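Local coordinates for mitochondrial edited mRNA stability factor 1 (Trypanosoma brucei, PDB 6NL1), which probably acts as a Nudix-type hydrolase that processes the 5' ends of mitochondrial mRNAs and contributes to the stability of edited transcripts, at residues A[110-115]-A[286-291]; A[187-192]-A[245-250]; A[140-145]-A[169-174]; A[117-122]-A[130-135]. All blocks are in the same frame, centred on the assembly; numbering follows the deposited sequence.

Contact 1 of 4, residues A[110-115]-A[286-291]; sequences LARKVS and WRVPVR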
# COMPACT_ATOMS: atom_id res chain seq x y z
N LEU A 110 -6.60 12.46 -8.20
CA LEU A 110 -6.29 11.72 -9.42
C LEU A 110 -4.83 11.25 -9.46
O LEU A 110 -4.55 10.11 -9.84
CB LEU A 110 -6.64 12.55 -10.66
CG LEU A 110 -8.10 13.02 -10.74
CD1 LEU A 110 -8.40 13.76 -12.03
CD2 LEU A 110 -9.05 11.83 -10.58
N ALA A 111 -3.91 12.12 -9.06
CA ALA A 111 -2.49 11.81 -9.17
C ALA A 111 -2.11 10.57 -8.37
O ALA A 111 -1.24 9.79 -8.79
CB ALA A 111 -1.64 13.00 -8.72
N ARG A 112 -2.76 10.35 -7.24
CA ARG A 112 -2.42 9.18 -6.44
C ARG A 112 -2.73 7.88 -7.18
O ARG A 112 -2.18 6.83 -6.85
CB ARG A 112 -3.13 9.21 -5.09
CG ARG A 112 -4.59 8.82 -5.17
CD ARG A 112 -5.14 8.69 -3.77
NE ARG A 112 -4.96 9.93 -3.04
CZ ARG A 112 -5.94 10.76 -2.73
NH1 ARG A 112 -7.19 10.46 -3.06
NH2 ARG A 112 -5.68 11.89 -2.08
N LYS A 113 -3.58 7.94 -8.20
CA LYS A 113 -3.98 6.75 -8.95
C LYS A 113 -2.93 6.28 -9.95
O LYS A 113 -3.00 5.15 -10.44
CB LYS A 113 -5.32 6.97 -9.65
CG LYS A 113 -6.47 7.24 -8.65
CD LYS A 113 -7.79 7.47 -9.38
CE LYS A 113 -8.95 7.62 -8.40
NZ LYS A 113 -10.23 7.81 -9.15
N VAL A 114 -1.97 7.15 -10.26
CA VAL A 114 -0.93 6.82 -11.22
C VAL A 114 0.41 6.73 -10.52
O VAL A 114 1.45 6.58 -11.16
CB VAL A 114 -0.84 7.86 -12.35
CG1 VAL A 114 -2.17 7.96 -13.08
CG2 VAL A 114 -0.42 9.22 -11.80
N SER A 115 0.41 6.83 -9.20
CA SER A 115 1.68 6.88 -8.48
C SER A 115 1.72 5.83 -7.39
O SER A 115 2.31 4.76 -7.58
CB SER A 115 1.91 8.27 -7.90
OG SER A 115 0.75 8.72 -7.21
N TRP A 286 -0.67 11.34 -0.70
CA TRP A 286 -0.43 10.09 -1.44
C TRP A 286 -1.26 8.90 -0.93
O TRP A 286 -1.37 7.88 -1.61
CB TRP A 286 1.06 9.72 -1.38
CG TRP A 286 1.58 9.70 0.02
CD1 TRP A 286 1.51 8.66 0.91
CD2 TRP A 286 2.24 10.77 0.70
NE1 TRP A 286 2.09 9.02 2.10
CE2 TRP A 286 2.54 10.31 2.00
CE3 TRP A 286 2.61 12.07 0.33
CZ2 TRP A 286 3.20 11.12 2.93
CZ3 TRP A 286 3.25 12.87 1.26
CH2 TRP A 286 3.54 12.39 2.54
N ARG A 287 -1.79 9.01 0.29
CA ARG A 287 -2.43 7.85 0.93
C ARG A 287 -3.61 7.37 0.13
O ARG A 287 -4.35 8.18 -0.42
CB ARG A 287 -2.91 8.20 2.33
CG ARG A 287 -1.80 8.50 3.31
CD ARG A 287 -2.39 8.67 4.73
NE ARG A 287 -1.63 7.78 5.57
CZ ARG A 287 -2.13 6.87 6.38
NH1 ARG A 287 -3.45 6.74 6.53
NH2 ARG A 287 -1.29 6.11 7.05
N VAL A 288 -3.80 6.06 0.08
CA VAL A 288 -4.90 5.52 -0.71
C VAL A 288 -5.88 4.75 0.17
O VAL A 288 -5.54 4.34 1.28
CB VAL A 288 -4.39 4.57 -1.82
CG1 VAL A 288 -3.51 5.33 -2.80
CG2 VAL A 288 -3.64 3.39 -1.20
N PRO A 289 -7.11 4.56 -0.33
CA PRO A 289 -8.05 3.69 0.38
C PRO A 289 -7.52 2.26 0.50
O PRO A 289 -6.78 1.76 -0.34
CB PRO A 289 -9.30 3.72 -0.51
CG PRO A 289 -9.19 5.03 -1.29
CD PRO A 289 -7.70 5.16 -1.53
N VAL A 290 -7.90 1.61 1.59
CA VAL A 290 -7.62 0.21 1.80
C VAL A 290 -8.94 -0.57 1.78
O VAL A 290 -9.85 -0.26 2.54
CB VAL A 290 -6.91 -0.02 3.15
CG1 VAL A 290 -6.63 -1.48 3.35
CG2 VAL A 290 -5.61 0.81 3.23
N ARG A 291 -9.04 -1.56 0.90
CA ARG A 291 -10.23 -2.41 0.83
C ARG A 291 -10.00 -3.71 1.57
O ARG A 291 -8.98 -4.39 1.38
CB ARG A 291 -10.61 -2.70 -0.62
CG ARG A 291 -11.07 -1.49 -1.38
CD ARG A 291 -12.39 -1.76 -2.03
NE ARG A 291 -13.28 -0.61 -1.97
CZ ARG A 291 -14.47 -0.55 -2.56
NH1 ARG A 291 -14.90 -1.59 -3.26
NH2 ARG A 291 -15.21 0.54 -2.44
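R112 carries almost all of this contact, lying against the backbone of W286 and R287 and the side chain of V288. The polar part is electrostatic, without a hydrogen bond across the segments: R287 O sits over one face of the R112 guanidinium, 3.2 Å from NE, where the N-H does not point at it. The guanidinium spends its hydrogens on other partners, in a salt bridge from NH1 to D168 and a hydrogen bond from NH2 to Y285 O just before W286. An arginine suits the place because its long arm leaves the turn at residues 110-115 and still reaches the loop carbonyls. With chi1 at 77° its CG lies between the backbone N and the carbonyl carbon, and a bend at chi3 turns the head toward D168 and Y285 O.

The apolar part is one touch, R112 CD against V288 CG1 at 3.9 Å, the two side chains running past each other in opposite directions. Behind it S115 OG donates to A111 O over 2.8 Å, while V114 N reaches the same oxygen from the opposite face of its plane, fixing the turn. Across the way, D231 takes both W286 NE1 and the R287 guanidinium, holding the loop that leads into strand 290-296. V288 is a GDP-binding residue, so the aliphatic part of R112 packs against the nucleotide site of the Nudix domain.

Contact 2 of 4, residues A[187-192]-A[245-250]; sequences HKLMEA and LLYERY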
# COMPACT_ATOMS: atom_id res chain seq x y z
N HIS A 187 0.05 7.77 -21.24
CA HIS A 187 -1.13 8.63 -21.18
C HIS A 187 -2.45 7.84 -21.25
O HIS A 187 -3.36 8.07 -20.47
CB HIS A 187 -1.08 9.66 -22.32
CG HIS A 187 -2.36 10.39 -22.55
ND1 HIS A 187 -2.77 11.45 -21.76
CD2 HIS A 187 -3.34 10.23 -23.47
CE1 HIS A 187 -3.93 11.90 -22.19
NE2 HIS A 187 -4.30 11.17 -23.23
N LYS A 188 -2.52 6.89 -22.18
CA LYS A 188 -3.71 6.04 -22.32
C LYS A 188 -3.96 5.21 -21.07
O LYS A 188 -5.10 5.07 -20.62
CB LYS A 188 -3.57 5.12 -23.54
CG LYS A 188 -4.44 5.50 -24.72
CD LYS A 188 -4.45 7.01 -24.92
CE LYS A 188 -5.61 7.44 -25.82
NZ LYS A 188 -6.14 8.78 -25.44
N LEU A 189 -2.89 4.66 -20.51
CA LEU A 189 -3.00 3.86 -19.29
C LEU A 189 -3.45 4.69 -18.09
O LEU A 189 -4.16 4.20 -17.21
CB LEU A 189 -1.68 3.15 -19.00
CG LEU A 189 -1.31 2.07 -20.01
CD1 LEU A 189 0.14 1.63 -19.84
CD2 LEU A 189 -2.25 0.88 -19.91
N MET A 190 -3.03 5.95 -18.04
CA MET A 190 -3.37 6.81 -16.92
C MET A 190 -4.85 7.16 -16.96
O MET A 190 -5.52 7.18 -15.92
CB MET A 190 -2.50 8.07 -16.94
CG MET A 190 -1.02 7.78 -16.67
SD MET A 190 0.07 9.13 -17.14
CE MET A 190 -0.47 10.42 -16.01
N GLU A 191 -5.37 7.40 -18.16
CA GLU A 191 -6.80 7.69 -18.31
C GLU A 191 -7.64 6.52 -17.84
O GLU A 191 -8.66 6.71 -17.20
CB GLU A 191 -7.14 8.09 -19.74
CG GLU A 191 -6.56 9.44 -20.12
CD GLU A 191 -7.07 9.95 -21.45
OE1 GLU A 191 -7.10 11.18 -21.63
OE2 GLU A 191 -7.43 9.11 -22.31
N ALA A 192 -7.19 5.30 -18.14
CA ALA A 192 -7.88 4.12 -17.65
C ALA A 192 -7.74 4.00 -16.14
O ALA A 192 -8.69 3.65 -15.44
CB ALA A 192 -7.35 2.86 -18.32
N LEU A 245 -3.23 -4.36 -9.14
CA LEU A 245 -2.56 -4.01 -10.39
C LEU A 245 -3.55 -3.27 -11.28
O LEU A 245 -4.77 -3.36 -11.09
CB LEU A 245 -2.05 -5.28 -11.10
CG LEU A 245 -1.06 -6.14 -10.32
CD1 LEU A 245 -0.88 -7.51 -10.97
CD2 LEU A 245 0.27 -5.43 -10.20
N LEU A 246 -3.05 -2.53 -12.26
CA LEU A 246 -3.93 -1.91 -13.24
C LEU A 246 -4.80 -3.00 -13.87
O LEU A 246 -4.32 -4.08 -14.19
CB LEU A 246 -3.11 -1.18 -14.31
CG LEU A 246 -2.29 0.03 -13.85
CD1 LEU A 246 -1.43 0.59 -14.97
CD2 LEU A 246 -3.20 1.11 -13.28
N TYR A 247 -6.10 -2.70 -14.02
CA TYR A 247 -7.06 -3.61 -14.64
C TYR A 247 -7.49 -4.78 -13.75
O TYR A 247 -8.34 -5.58 -14.14
CB TYR A 247 -6.55 -4.13 -16.00
CG TYR A 247 -6.36 -3.04 -17.02
CD1 TYR A 247 -7.45 -2.48 -17.68
CD2 TYR A 247 -5.09 -2.58 -17.34
CE1 TYR A 247 -7.28 -1.47 -18.62
CE2 TYR A 247 -4.91 -1.57 -18.27
CZ TYR A 247 -6.01 -1.03 -18.91
OH TYR A 247 -5.84 -0.03 -19.85
N GLU A 248 -6.89 -4.89 -12.57
CA GLU A 248 -7.20 -5.99 -11.67
C GLU A 248 -8.40 -5.66 -10.77
O GLU A 248 -8.50 -4.55 -10.24
CB GLU A 248 -5.98 -6.35 -10.84
CG GLU A 248 -6.06 -7.67 -10.11
CD GLU A 248 -4.81 -7.98 -9.32
OE1 GLU A 248 -4.16 -7.04 -8.80
OE2 GLU A 248 -4.47 -9.18 -9.21
N ARG A 249 -9.31 -6.61 -10.62
CA ARG A 249 -10.44 -6.45 -9.70
C ARG A 249 -9.98 -6.59 -8.25
O ARG A 249 -8.96 -7.23 -7.98
CB ARG A 249 -11.54 -7.47 -10.02
CG ARG A 249 -12.28 -7.20 -11.33
CD ARG A 249 -13.33 -8.27 -11.64
NE ARG A 249 -14.20 -8.52 -10.49
CZ ARG A 249 -15.23 -7.75 -10.13
NH1 ARG A 249 -15.52 -6.65 -10.82
NH2 ARG A 249 -15.96 -8.07 -9.07
N TYR A 250 -10.73 -6.01 -7.32
CA TYR A 250 -10.37 -5.97 -5.90
C TYR A 250 -10.15 -7.35 -5.27
O TYR A 250 -9.11 -7.61 -4.66
CB TYR A 250 -11.44 -5.23 -5.10
CG TYR A 250 -11.57 -3.78 -5.47
CD1 TYR A 250 -12.78 -3.12 -5.40
CD2 TYR A 250 -10.46 -3.06 -5.90
CE1 TYR A 250 -12.89 -1.78 -5.75
CE2 TYR A 250 -10.56 -1.74 -6.24
CZ TYR A 250 -11.76 -1.10 -6.17
OH TYR A 250 -11.83 0.22 -6.52
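The ring of Y247 reaches L189 and A192 on helix 180-193 from a type II beta turn, L245 to E248, in the loop that leads to helix 250-262. Sequence spacing is consistent with a Nudix box here: E248 and R256, which form a salt bridge, fall where that motif has its first glutamate and its arginine.

The tight part is small and apolar. Y247 OH comes within 3.6 Å of A192 CB and 3.7 Å of L189 CD2, the leucine methyl lying at the ring edge, near its plane. A long, flat tyrosine suits this reach; alanine leaves room for its end, and leucine, crossing the ring at about a right angle, also packs on L125 and R128 of helix 120-129. Beside it L246 is buried, aimed at the helix but not touching it, while its N-H bonds to E124.

The looser side faces solvent. K188 NZ gives E191 OE2 a weak bond outside the packing; E191 OE1 also accepts from I81 N, and Y247 itself is largely exposed. Its positive phi, 76°, is the price of the third turn position, more often paid by glycine. Inside the turn E248 N donates to L245 O, and the carboxylate turns back on the backbone: L245 N gives E248 OE1 a bond of 2.9 Å, met on the anti side with an N-H...O angle of 166°.

Contact 3 of 4, residues A[140-145]-A[169-174]; sequences PERLSE and DVDITV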
# COMPACT_ATOMS: atom_id res chain seq x y z
N PRO A 140 3.51 23.87 -2.29
CA PRO A 140 3.92 23.17 -1.06
C PRO A 140 3.76 23.99 0.22
O PRO A 140 3.53 23.42 1.29
CB PRO A 140 5.41 22.85 -1.31
CG PRO A 140 5.83 23.78 -2.46
CD PRO A 140 4.59 23.91 -3.29
N GLU A 141 3.88 25.30 0.12
CA GLU A 141 3.76 26.15 1.30
C GLU A 141 2.38 26.00 1.91
O GLU A 141 2.20 26.16 3.11
CB GLU A 141 4.01 27.62 0.94
CG GLU A 141 5.34 27.88 0.27
CD GLU A 141 6.52 27.58 1.19
OE1 GLU A 141 6.51 28.05 2.35
OE2 GLU A 141 7.44 26.86 0.75
N ARG A 142 1.39 25.71 1.08
CA ARG A 142 0.03 25.55 1.60
C ARG A 142 -0.06 24.35 2.54
O ARG A 142 -0.93 24.29 3.41
CB ARG A 142 -0.98 25.44 0.46
CG ARG A 142 -1.07 26.72 -0.40
CD ARG A 142 -2.26 26.69 -1.37
NE ARG A 142 -3.53 26.48 -0.67
CZ ARG A 142 -4.69 26.22 -1.27
NH1 ARG A 142 -4.76 26.14 -2.59
NH2 ARG A 142 -5.79 26.03 -0.55
N LEU A 143 0.86 23.40 2.38
CA LEU A 143 0.83 22.21 3.22
C LEU A 143 1.34 22.49 4.63
O LEU A 143 1.14 21.68 5.53
CB LEU A 143 1.60 21.05 2.58
CG LEU A 143 0.99 20.51 1.28
CD1 LEU A 143 1.93 19.48 0.63
CD2 LEU A 143 -0.39 19.93 1.53
N SER A 144 1.96 23.65 4.83
CA SER A 144 2.40 24.04 6.17
C SER A 144 1.42 24.98 6.86
O SER A 144 1.69 25.46 7.96
CB SER A 144 3.80 24.67 6.13
OG SER A 144 4.78 23.69 5.87
N GLU A 145 0.29 25.26 6.20
CA GLU A 145 -0.78 26.07 6.79
C GLU A 145 -1.78 25.21 7.55
O GLU A 145 -2.13 24.10 7.11
CB GLU A 145 -1.54 26.83 5.68
CG GLU A 145 -0.70 27.80 4.86
CD GLU A 145 -0.20 28.97 5.69
OE1 GLU A 145 -0.85 29.29 6.71
OE2 GLU A 145 0.85 29.55 5.33
N ASP A 169 -7.94 17.63 -2.39
CA ASP A 169 -7.88 18.96 -3.01
C ASP A 169 -6.46 19.43 -3.33
O ASP A 169 -6.27 20.41 -4.05
CB ASP A 169 -8.57 20.00 -2.11
CG ASP A 169 -10.01 19.64 -1.79
OD1 ASP A 169 -10.33 19.46 -0.60
OD2 ASP A 169 -10.81 19.53 -2.74
N VAL A 170 -5.47 18.75 -2.78
CA VAL A 170 -4.08 19.17 -2.98
C VAL A 170 -3.71 19.24 -4.47
O VAL A 170 -3.90 18.28 -5.22
CB VAL A 170 -3.10 18.27 -2.20
CG1 VAL A 170 -1.66 18.64 -2.51
CG2 VAL A 170 -3.40 18.40 -0.68
N ASP A 171 -3.22 20.40 -4.90
CA ASP A 171 -2.71 20.55 -6.26
C ASP A 171 -1.42 19.76 -6.46
O ASP A 171 -0.47 19.90 -5.69
CB ASP A 171 -2.46 22.02 -6.58
CG ASP A 171 -3.73 22.84 -6.57
OD1 ASP A 171 -4.50 22.74 -7.55
OD2 ASP A 171 -3.97 23.57 -5.58
N ILE A 172 -1.39 18.96 -7.52
CA ILE A 172 -0.24 18.12 -7.82
C ILE A 172 0.19 18.32 -9.26
O ILE A 172 -0.64 18.33 -10.17
CB ILE A 172 -0.54 16.62 -7.58
CG1 ILE A 172 -0.94 16.38 -6.11
CG2 ILE A 172 0.69 15.75 -7.96
CD1 ILE A 172 0.21 16.56 -5.09
N THR A 173 1.49 18.50 -9.46
CA THR A 173 2.04 18.55 -10.81
C THR A 173 2.75 17.23 -11.08
O THR A 173 3.65 16.83 -10.33
CB THR A 173 3.05 19.71 -10.99
OG1 THR A 173 2.43 20.93 -10.57
CG2 THR A 173 3.48 19.83 -12.44
N VAL A 174 2.34 16.55 -12.14
CA VAL A 174 2.92 15.27 -12.52
C VAL A 174 3.79 15.44 -13.76
O VAL A 174 3.35 16.03 -14.74
CB VAL A 174 1.82 14.22 -12.82
CG1 VAL A 174 2.43 12.90 -13.27
CG2 VAL A 174 0.93 14.03 -11.60
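L143 N bonds to P140 O at 2.9 Å, setting the turn from which the L143 side chain reaches V170. The touch is apolar: L143 CD2 meets V170 CG2 at 4.0 Å, the side chains crossing at about a right angle. With chi1 at 175° the CG2 methyl of V170 points toward L143, which also rests on P137.

Residues 140-145 lie in the long connection between strands 132-137 and 171-178, antiparallel neighbours in a four-stranded sheet, and the contact folds this excursion back on the start of the returning strand. They form consecutive turns held by i to i+3 bonds, S144 N to E141 O at 3.1 Å following that of L143. A proline suits the first position, where no N-H is required for this bonding. L143 O, at the other end of its residue, accepts from Q283 NE2.

The second meeting is of charges. D171 OD2 is hydrogen-bonded to Y164 OH, and R142 NH1 stands 4.0 Å from it. At that distance, and with the guanidinium and carboxylate planes 48° apart, no N-H...O bond forms and the attraction would be one of charge only. Both ends have firmer partners. D171 OD1 forms a salt bridge with K107, while R142 NE donates to G162 O. Y164 meets both charges, bonding to the carboxylate and making a cation-pi contact with the guanidinium. Arginine fits here because a bend at chi3, 56°, lets one head serve a carbonyl, a ring and a distant carboxylate.

Contact 4 of 4, residues A[117-122]-A[130-135]; sequences PMREWA and GVHIEL. With SO4 (sulfate ion), chain C.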
# COMPACT_ATOMS: atom_id res chain seq x y z
N PRO A 117 1.78 5.36 -2.78
CA PRO A 117 2.69 5.73 -1.68
C PRO A 117 4.11 5.21 -1.91
O PRO A 117 5.07 5.94 -1.65
CB PRO A 117 2.07 5.06 -0.45
CG PRO A 117 0.62 4.90 -0.80
CD PRO A 117 0.59 4.64 -2.29
N MET A 118 4.24 3.98 -2.38
CA MET A 118 5.56 3.39 -2.68
C MET A 118 5.73 3.19 -4.18
O MET A 118 6.42 2.26 -4.61
CB MET A 118 5.74 2.03 -1.97
CG MET A 118 5.87 2.08 -0.44
SD MET A 118 7.21 3.17 0.08
CE MET A 118 8.67 2.41 -0.63
N ARG A 119 5.09 4.04 -4.98
CA ARG A 119 5.25 3.98 -6.44
C ARG A 119 4.78 2.65 -7.02
O ARG A 119 5.28 2.19 -8.05
CB ARG A 119 6.71 4.27 -6.84
CG ARG A 119 7.12 5.72 -6.50
CD ARG A 119 8.54 6.05 -6.98
NE ARG A 119 8.71 5.94 -8.43
CZ ARG A 119 8.44 6.91 -9.30
NH1 ARG A 119 7.96 8.09 -8.89
NH2 ARG A 119 8.65 6.71 -10.60
N GLU A 120 3.81 2.05 -6.34
CA GLU A 120 3.17 0.83 -6.81
C GLU A 120 2.69 0.97 -8.26
O GLU A 120 2.91 0.07 -9.07
CB GLU A 120 1.97 0.48 -5.91
CG GLU A 120 2.37 -0.01 -4.53
CD GLU A 120 2.51 1.11 -3.50
OE1 GLU A 120 2.57 2.32 -3.87
OE2 GLU A 120 2.55 0.77 -2.30
N TRP A 121 2.03 2.08 -8.58
CA TRP A 121 1.46 2.25 -9.92
C TRP A 121 2.41 2.97 -10.88
O TRP A 121 2.43 2.66 -12.07
CB TRP A 121 0.06 2.88 -9.85
CG TRP A 121 -0.84 1.96 -9.11
CD1 TRP A 121 -1.28 0.74 -9.54
CD2 TRP A 121 -1.34 2.12 -7.78
NE1 TRP A 121 -2.04 0.14 -8.56
CE2 TRP A 121 -2.09 0.97 -7.47
CE3 TRP A 121 -1.23 3.14 -6.82
CZ2 TRP A 121 -2.73 0.80 -6.24
CZ3 TRP A 121 -1.87 2.97 -5.60
CH2 TRP A 121 -2.61 1.80 -5.32
N ALA A 122 3.20 3.90 -10.37
CA ALA A 122 4.25 4.53 -11.16
C ALA A 122 5.20 3.47 -11.75
O ALA A 122 5.53 3.51 -12.95
CB ALA A 122 5.03 5.54 -10.32
N GLY A 130 7.98 2.22 -20.19
CA GLY A 130 9.30 2.83 -20.07
C GLY A 130 9.27 4.26 -19.53
O GLY A 130 10.32 4.84 -19.24
N VAL A 131 8.08 4.82 -19.39
CA VAL A 131 7.95 6.21 -18.93
C VAL A 131 8.20 6.36 -17.43
O VAL A 131 7.69 5.60 -16.61
CB VAL A 131 6.56 6.78 -19.28
CG1 VAL A 131 6.30 8.12 -18.54
CG2 VAL A 131 6.43 6.93 -20.79
N HIS A 132 9.01 7.34 -17.08
CA HIS A 132 9.26 7.64 -15.68
C HIS A 132 8.35 8.78 -15.20
O HIS A 132 8.25 9.83 -15.83
CB HIS A 132 10.73 8.01 -15.47
CG HIS A 132 11.06 8.37 -14.05
ND1 HIS A 132 11.29 7.42 -13.09
CD2 HIS A 132 11.21 9.57 -13.45
CE1 HIS A 132 11.56 8.02 -11.94
NE2 HIS A 132 11.51 9.32 -12.13
N ILE A 133 7.69 8.55 -14.07
CA ILE A 133 6.75 9.51 -13.49
C ILE A 133 7.27 10.14 -12.19
O ILE A 133 7.76 9.45 -11.30
CB ILE A 133 5.40 8.82 -13.22
CG1 ILE A 133 4.68 8.57 -14.54
CG2 ILE A 133 4.54 9.65 -12.28
CD1 ILE A 133 3.52 7.61 -14.42
N GLU A 134 7.14 11.46 -12.09
CA GLU A 134 7.54 12.20 -10.91
C GLU A 134 6.38 13.12 -10.51
O GLU A 134 5.73 13.69 -11.38
CB GLU A 134 8.80 13.02 -11.23
CG GLU A 134 9.71 13.32 -10.06
CD GLU A 134 10.44 12.10 -9.54
OE1 GLU A 134 11.26 11.54 -10.28
OE2 GLU A 134 10.19 11.71 -8.38
N LEU A 135 6.12 13.24 -9.21
CA LEU A 135 5.03 14.10 -8.70
C LEU A 135 5.57 15.11 -7.71
O LEU A 135 6.52 14.83 -6.99
CB LEU A 135 3.99 13.27 -7.94
CG LEU A 135 2.97 12.39 -8.65
CD1 LEU A 135 3.66 11.24 -9.34
CD2 LEU A 135 1.98 11.89 -7.61
S SO4 C . 10.27 3.26 -10.62
O1 SO4 C . 11.65 3.73 -10.74
O2 SO4 C . 10.19 1.88 -11.09
O3 SO4 C . 9.86 3.31 -9.21
O4 SO4 C . 9.39 4.11 -11.41
O HOH W 1 7.11 5.64 -13.86
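R119 meets three residues of the strand that follows helix 120-129, namely H132, I133 and E134, and A122 meets I133. The chain leaves the helix at G130, whose positive phi, 84°, is easily reached by glycine. V131 turns its side chain to helix 180-193, but its carbonyl joins the contact through a water that donates to V131 O and A122 O and accepts from I133 N, a three-way bridge between helix and strand.

H132 comes next, CE1 lying 3.5 Å from R119 NH2. Its ring is held at both nitrogens, with ND1 bonded to K126 NZ and NE2 donating to E134 OE1 over 2.9 Å.

I133 supplies the main grip. Its carbonyl O accepts from R119 NH1 at 2.8 Å and from NH2 at 3.0 Å, end-on and in the guanidinium plane, the NH2 bond lying on a lone pair. Small A122 lets the arginine lie flat, its CB 3.8 Å over the centre of the guanidinium and close to I133 CB as well. E134 adds charge only: OE2 is 4.3 Å from NH1, well out of the plane.

The NE/NH2 edge of R119 binds a sulfate, probably from the crystallisation liquor, NE giving O3 a bond of 3.0 Å and NH2 giving O4 one of 2.8 Å, both at 171°. K126 NZ holds the same ion. The two bonds to I133 O fix the rotation of the guanidinium and would leave NE and NH2 directed at an anion; with K126 this makes a basic spot that accepts sulfate, and whether it meets RNA phosphate is open.

In the fold
Contact 1 closes the longest loop of the four, and along the chain contacts 4, 3 and 2 follow in series inside it. Contacts 3 and 4 share the four-stranded antiparallel sheet, on neighbouring strands 171-178 and 132-137, with centres about 18 Å apart; V174 packs directly on I133 and L135. Contacts 1 and 4 are about 12 Å apart and are joined where S115 O meets the backbone N-H groups of W121 and A122. Contacts 1 and 2 have centres about 12 Å apart, whereas contacts 2 and 3 lie about 25 Å apart. The N-terminal part and the Nudix domain thus meet at two places, contacts 1 and 2, and of these only contact 1 includes a GDP-binding residue.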